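Local coordinates for CalS13 (PDB 4ZAS), which is a sugar aminotransferase of the DegT/DnrJ/EryC1 family that probably uses pyridoxal 5'-phosphate to transfer an amino group to a dTDP-linked keto sugar, at residues 168-173 / 200-205; 337-342 / 378-383. All coordinates share one frame; numbering follows the deposited sequence.

Contact 1 (168-173 / 200-205); sequences VDLNRL and ATYRGA
Tyr-202 reaches from strand 201-202 into the first turn of helix 170-180, and its hydroxyl receives a nearly straight hydrogen bond from the backbone N-H of Asn-171 (N to OH 3.1 Å, 165°). With CG anti to the backbone N (chi1 174°), the ring extends from the strand toward the helix start. The ring also packs on Leu-170, whose CB is 3.7 Å from CE2 of Tyr-202. Val-168 O sits over one ring face, 3.8 Å above the plane and offset to the rim; CG of Arg-203 covers the opposite face. Near the ring plane, OD1 of Asn-171 approaches the edge, its amide turned 81° from the ring. A phenylalanine here would probably leave the N-H of Asn-171 without this acceptor. Next in sequence, Arg-203 lays its CD 3.6 Å from ND2 of Asn-171, while its guanidinium forms a salt bridge with Asp-320. A type I' turn from Tyr-202 to Ala-205 then reverses the chain, making strands 201-202 and 205-206 a tight beta-hairpin; strand 201-202 also pairs with strand 321-322. In the other segment, Asp-169 is the N-cap of helix 170-180: its OD1 accepts from Arg-172 N at 2.8 Å. The helix start is thus served twice, by its own carboxylate and by a phenol from the hairpin, which together engage two amides of the first turn.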
loop_
_atom_site.group_PDB
_atom_site.type_symbol
_atom_site.label_atom_id
_atom_site.label_comp_id
_atom_site.label_asym_id
_atom_site.label_seq_id
_atom_site.Cartn_x
_atom_site.Cartn_y
_atom_site.Cartn_z
ATOM N N VAL A 168 -12.315 -23.782 0.589
ATOM C CA VAL A 168 -13.616 -23.811 -0.073
ATOM C C VAL A 168 -13.675 -24.981 -1.065
ATOM O O VAL A 168 -12.652 -25.358 -1.645
ATOM C CB VAL A 168 -13.860 -22.471 -0.775
ATOM C CG1 VAL A 168 -15.116 -22.512 -1.638
ATOM C CG2 VAL A 168 -13.930 -21.356 0.269
ATOM N N ASP A 169 -14.842 -25.591 -1.239
ATOM C CA ASP A 169 -14.979 -26.618 -2.268
ATOM C C ASP A 169 -14.903 -25.968 -3.639
ATOM O O ASP A 169 -15.920 -25.548 -4.173
ATOM C CB ASP A 169 -16.301 -27.369 -2.148
ATOM C CG ASP A 169 -16.332 -28.612 -3.007
ATOM O OD1 ASP A 169 -16.345 -28.484 -4.249
ATOM O OD2 ASP A 169 -16.358 -29.722 -2.437
ATOM N N LEU A 170 -13.715 -25.896 -4.221
ATOM C CA LEU A 170 -13.540 -25.098 -5.432
ATOM C C LEU A 170 -14.229 -25.757 -6.634
ATOM O O LEU A 170 -14.760 -25.079 -7.512
ATOM C CB LEU A 170 -12.042 -24.841 -5.698
ATOM C CG LEU A 170 -11.303 -23.961 -4.661
ATOM C CD1 LEU A 170 -9.797 -23.817 -4.939
ATOM C CD2 LEU A 170 -11.940 -22.590 -4.483
ATOM N N ASN A 171 -14.264 -27.079 -6.641
ATOM C CA ASN A 171 -14.945 -27.834 -7.686
ATOM C C ASN A 171 -16.418 -27.422 -7.787
ATOM O O ASN A 171 -16.963 -27.209 -8.872
ATOM C CB ASN A 171 -14.867 -29.323 -7.366
ATOM C CG ASN A 171 -13.568 -29.934 -7.780
ATOM O OD1 ASN A 171 -12.623 -29.224 -8.132
ATOM N ND2 ASN A 171 -13.477 -31.254 -7.673
ATOM N N ARG A 172 -17.054 -27.307 -6.633
ATOM C CA ARG A 172 -18.440 -26.906 -6.569
ATOM C C ARG A 172 -18.585 -25.449 -6.984
ATOM O O ARG A 172 -19.481 -25.103 -7.744
ATOM C CB ARG A 172 -18.973 -27.130 -5.145
ATOM C CG ARG A 172 -20.418 -26.759 -4.929
ATOM C CD ARG A 172 -21.334 -27.587 -5.814
ATOM N NE ARG A 172 -22.709 -27.150 -5.632
ATOM C CZ ARG A 172 -23.697 -27.389 -6.484
ATOM N NH1 ARG A 172 -23.481 -28.081 -7.603
ATOM N NH2 ARG A 172 -24.906 -26.924 -6.208
ATOM N N LEU A 173 -17.684 -24.605 -6.485
ATOM C CA LEU A 173 -17.697 -23.182 -6.791
ATOM C C LEU A 173 -17.664 -22.978 -8.291
ATOM O O LEU A 173 -18.433 -22.181 -8.833
ATOM C CB LEU A 173 -16.514 -22.474 -6.134
ATOM C CG LEU A 173 -16.289 -21.014 -6.542
ATOM C CD1 LEU A 173 -17.422 -20.137 -6.043
ATOM C CD2 LEU A 173 -14.955 -20.534 -6.019
ATOM N N ALA A 200 -2.085 -24.614 2.565
ATOM C CA ALA A 200 -3.325 -25.361 2.410
ATOM C C ALA A 200 -3.320 -26.057 1.060
ATOM O O ALA A 200 -2.751 -25.556 0.086
ATOM C CB ALA A 200 -4.537 -24.451 2.553
ATOM N N THR A 201 -3.932 -27.232 1.020
ATOM C CA THR A 201 -3.959 -28.042 -0.181
ATOM C C THR A 201 -5.410 -28.442 -0.462
ATOM O O THR A 201 -6.189 -28.626 0.464
ATOM C CB THR A 201 -3.018 -29.258 -0.032
ATOM O OG1 THR A 201 -2.087 -29.257 -1.116
ATOM C CG2 THR A 201 -3.763 -30.582 0.001
ATOM N N TYR A 202 -5.791 -28.489 -1.737
ATOM C CA TYR A 202 -7.140 -28.895 -2.115
ATOM C C TYR A 202 -7.145 -29.890 -3.270
ATOM O O TYR A 202 -6.592 -29.642 -4.335
ATOM C CB TYR A 202 -7.997 -27.680 -2.455
ATOM C CG TYR A 202 -9.360 -28.056 -2.992
ATOM C CD1 TYR A 202 -10.338 -28.583 -2.163
ATOM C CD2 TYR A 202 -9.669 -27.879 -4.329
ATOM C CE1 TYR A 202 -11.588 -28.926 -2.660
ATOM C CE2 TYR A 202 -10.912 -28.216 -4.833
ATOM C CZ TYR A 202 -11.865 -28.741 -4.004
ATOM O OH TYR A 202 -13.095 -29.075 -4.527
ATOM N N ARG A 203 -7.772 -31.033 -3.036
ATOM C CA ARG A 203 -7.784 -32.108 -4.003
ATOM C C ARG A 203 -6.371 -32.494 -4.414
ATOM O O ARG A 203 -6.127 -32.877 -5.542
ATOM C CB ARG A 203 -8.602 -31.679 -5.219
ATOM C CG ARG A 203 -10.071 -31.506 -4.906
ATOM C CD ARG A 203 -10.792 -32.574 -5.614
ATOM N NE ARG A 203 -11.625 -33.385 -4.757
ATOM C CZ ARG A 203 -12.171 -34.519 -5.159
ATOM N NH1 ARG A 203 -11.919 -34.965 -6.383
ATOM N NH2 ARG A 203 -12.932 -35.214 -4.334
ATOM N N GLY A 204 -5.449 -32.439 -3.467
ATOM C CA GLY A 204 -4.095 -32.897 -3.708
ATOM C C GLY A 204 -3.142 -31.844 -4.242
ATOM O O GLY A 204 -1.947 -32.084 -4.332
ATOM N N ALA A 205 -3.665 -30.680 -4.615
ATOM C CA ALA A 205 -2.825 -29.609 -5.178
ATOM C C ALA A 205 -2.947 -28.337 -4.357
ATOM O O ALA A 205 -4.025 -28.017 -3.843
ATOM C CB ALA A 205 -3.191 -29.341 -6.634
#

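Contact 2 (337-342 / 378-383)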
loop_
_atom_site.group_PDB
_atom_site.type_symbol
_atom_site.label_atom_id
_atom_site.label_comp_id
_atom_site.label_asym_id
_atom_site.label_seq_id
_atom_site.Cartn_x
_atom_site.Cartn_y
_atom_site.Cartn_z
ATOM N N ALA A 337 -18.582 -16.592 28.376
ATOM C CA ALA A 337 -18.094 -17.346 29.528
ATOM C C ALA A 337 -16.958 -18.270 29.088
ATOM O O ALA A 337 -16.007 -18.484 29.839
ATOM C CB ALA A 337 -19.227 -18.133 30.202
ATOM N N PHE A 338 -17.044 -18.789 27.867
ATOM C CA PHE A 338 -15.988 -19.649 27.324
ATOM C C PHE A 338 -14.640 -18.914 27.236
ATOM O O PHE A 338 -13.628 -19.364 27.769
ATOM C CB PHE A 338 -16.380 -20.152 25.933
ATOM C CG PHE A 338 -15.331 -21.018 25.268
ATOM C CD1 PHE A 338 -15.222 -22.361 25.571
ATOM C CD2 PHE A 338 -14.432 -20.473 24.357
ATOM C CE1 PHE A 338 -14.265 -23.153 24.959
ATOM C CE2 PHE A 338 -13.467 -21.260 23.753
ATOM C CZ PHE A 338 -13.388 -22.605 24.059
ATOM N N MET A 339 -14.646 -17.772 26.562
ATOM C CA MET A 339 -13.429 -16.990 26.344
ATOM C C MET A 339 -12.898 -16.534 27.682
ATOM O O MET A 339 -11.688 -16.521 27.901
ATOM C CB MET A 339 -13.708 -15.794 25.427
ATOM C CG MET A 339 -14.385 -16.190 24.132
ATOM S SD MET A 339 -14.469 -14.879 22.915
ATOM C CE MET A 339 -15.897 -13.970 23.534
ATOM N N ARG A 340 -13.809 -16.171 28.575
ATOM C CA ARG A 340 -13.422 -15.707 29.898
ATOM C C ARG A 340 -12.696 -16.804 30.673
ATOM O O ARG A 340 -11.645 -16.572 31.261
ATOM C CB ARG A 340 -14.658 -15.260 30.675
ATOM C CG ARG A 340 -14.386 -14.641 32.025
ATOM C CD ARG A 340 -13.358 -13.524 31.927
ATOM N NE ARG A 340 -13.526 -12.577 33.025
ATOM C CZ ARG A 340 -13.129 -12.803 34.273
ATOM N NH1 ARG A 340 -12.493 -13.928 34.575
ATOM N NH2 ARG A 340 -13.340 -11.892 35.216
ATOM N N ARG A 341 -13.249 -18.012 30.628
ATOM C CA ARG A 341 -12.679 -19.161 31.325
ATOM C C ARG A 341 -11.268 -19.468 30.824
ATOM O O ARG A 341 -10.347 -19.637 31.623
ATOM C CB ARG A 341 -13.585 -20.380 31.134
ATOM C CG ARG A 341 -13.157 -21.669 31.814
ATOM C CD ARG A 341 -13.560 -21.725 33.262
ATOM N NE ARG A 341 -13.448 -23.098 33.759
ATOM C CZ ARG A 341 -13.724 -23.484 35.004
ATOM N NH1 ARG A 341 -14.136 -22.599 35.907
ATOM N NH2 ARG A 341 -13.609 -24.766 35.343
ATOM N N LEU A 342 -11.094 -19.523 29.505
ATOM C CA LEU A 342 -9.783 -19.836 28.937
ATOM C C LEU A 342 -8.786 -18.710 29.185
ATOM O O LEU A 342 -7.585 -18.959 29.272
ATOM C CB LEU A 342 -9.870 -20.120 27.438
ATOM C CG LEU A 342 -9.956 -21.598 27.058
ATOM C CD1 LEU A 342 -11.265 -22.169 27.521
ATOM C CD2 LEU A 342 -9.790 -21.794 25.554
ATOM N N ARG A 378 -21.412 -17.727 18.153
ATOM C CA ARG A 378 -20.921 -18.995 18.686
ATOM C C ARG A 378 -19.464 -19.262 18.258
ATOM O O ARG A 378 -18.741 -20.002 18.925
ATOM C CB ARG A 378 -21.841 -20.147 18.253
ATOM C CG ARG A 378 -23.237 -20.106 18.874
ATOM C CD ARG A 378 -24.212 -21.029 18.146
ATOM N NE ARG A 378 -23.757 -22.413 18.113
ATOM C CZ ARG A 378 -23.621 -23.131 17.000
ATOM N NH1 ARG A 378 -23.931 -22.605 15.816
ATOM N NH2 ARG A 378 -23.194 -24.388 17.071
ATOM N N VAL A 379 -19.041 -18.675 17.137
ATOM C CA VAL A 379 -17.699 -18.934 16.598
ATOM C C VAL A 379 -16.612 -18.374 17.505
ATOM O O VAL A 379 -16.759 -17.297 18.091
ATOM C CB VAL A 379 -17.534 -18.369 15.192
ATOM C CG1 VAL A 379 -17.649 -16.851 15.221
ATOM C CG2 VAL A 379 -16.212 -18.784 14.634
ATOM N N VAL A 380 -15.536 -19.131 17.663
ATOM C CA VAL A 380 -14.463 -18.690 18.522
ATOM C C VAL A 380 -13.191 -19.372 18.050
ATOM O O VAL A 380 -13.256 -20.430 17.440
ATOM C CB VAL A 380 -14.771 -18.987 20.000
ATOM C CG1 VAL A 380 -14.652 -20.493 20.304
ATOM C CG2 VAL A 380 -13.849 -18.212 20.867
ATOM N N HIS A 381 -12.035 -18.765 18.294
ATOM C CA HIS A 381 -10.784 -19.346 17.828
ATOM C C HIS A 381 -9.801 -19.547 18.969
ATOM O O HIS A 381 -9.644 -18.673 19.825
ATOM C CB HIS A 381 -10.168 -18.461 16.747
ATOM C CG HIS A 381 -11.058 -18.270 15.559
ATOM N ND1 HIS A 381 -12.040 -17.304 15.514
ATOM C CD2 HIS A 381 -11.141 -18.943 14.387
ATOM C CE1 HIS A 381 -12.676 -17.377 14.357
ATOM N NE2 HIS A 381 -12.151 -18.364 13.654
ATOM N N ILE A 382 -9.112 -20.682 18.953
ATOM C CA ILE A 382 -8.210 -21.040 20.033
ATOM C C ILE A 382 -6.835 -21.310 19.411
ATOM O O ILE A 382 -6.742 -21.716 18.251
ATOM C CB ILE A 382 -8.735 -22.244 20.832
ATOM C CG1 ILE A 382 -8.666 -23.511 19.981
ATOM C CG2 ILE A 382 -10.151 -21.986 21.317
ATOM C CD1 ILE A 382 -9.006 -24.747 20.725
ATOM N N PRO A 383 -5.759 -21.081 20.179
ATOM C CA PRO A 383 -4.386 -21.242 19.700
ATOM C C PRO A 383 -4.120 -22.642 19.217
ATOM O O PRO A 383 -4.482 -23.575 19.921
ATOM C CB PRO A 383 -3.544 -20.941 20.937
ATOM C CG PRO A 383 -4.415 -20.108 21.792
ATOM C CD PRO A 383 -5.794 -20.638 21.579
#
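The ring of Phe-338 is the flat group that meets strand 379-382. Leu-342, one turn further along the same helix, puts CD1 over one of its faces, 4.0 Å above the plane and offset to the rim. At the edge, near the ring plane, stands CG2 of Ile-382, 4.2 Å from CE2 of Phe-338. Val-380 comes in obliquely, its CG1 3.7 Å from the same CE2 atom, so one corner of the ring meets both strand residues. An edge-to-face pairing with Trp-404 adds a further aromatic neighbour. The ring gets there because CG of Phe-338 is anti to its backbone N (chi1 178°), which carries it off the helix toward the strand.

Val-380 turns CG1 mainly to Phe-338, while CG2, also near that ring, lies 3.9 Å from CG of Met-339, with the sulfur just beyond. The side chains of Met-339 and Val-380 lie alongside each other, pointing opposite ways, and the methionine also packs on Thr-259 of the second subunit. Farther along, CD2 of Leu-342 approaches CG2 of Ile-382 at 4.3 Å. The axes of the short segments 337-342 and 379-382 run nearly parallel, 15° apart and 10.3 Å at closest approach. Helix 390-401 joins the same core through Val-396 and Ile-400, which touch Ile-382. The contact is entirely apolar: methyls, a thioether and an aromatic edge bury the face of the small antiparallel sheet against helix 335-344, so its cohesion comes from close fit and exclusion of water rather than from directed bonds.

Overall arrangement
From the N terminus the chain first enters contact 1, where helix 170-180 and strand 189-193 of the large mixed sheet come before the return at the 200-205 hairpin. Only after this loop is closed, and after the long helix 275-305, does contact 2 open at 337-342; its own loop, including helix 370-375, closes at 378-383. The two are therefore in series, neither nested nor crossed. The centres of contact 1 and contact 2 are about 29 Å apart, and the nearest atoms of contact 1 and contact 2 about 14 Å apart. Contact 1 ties a helix beside the large mixed sheet to a short hairpin, whereas contact 2 joins a helix to a strand that is outermost, within this chain, of the sheet 312-313, 328-332 and 379-382.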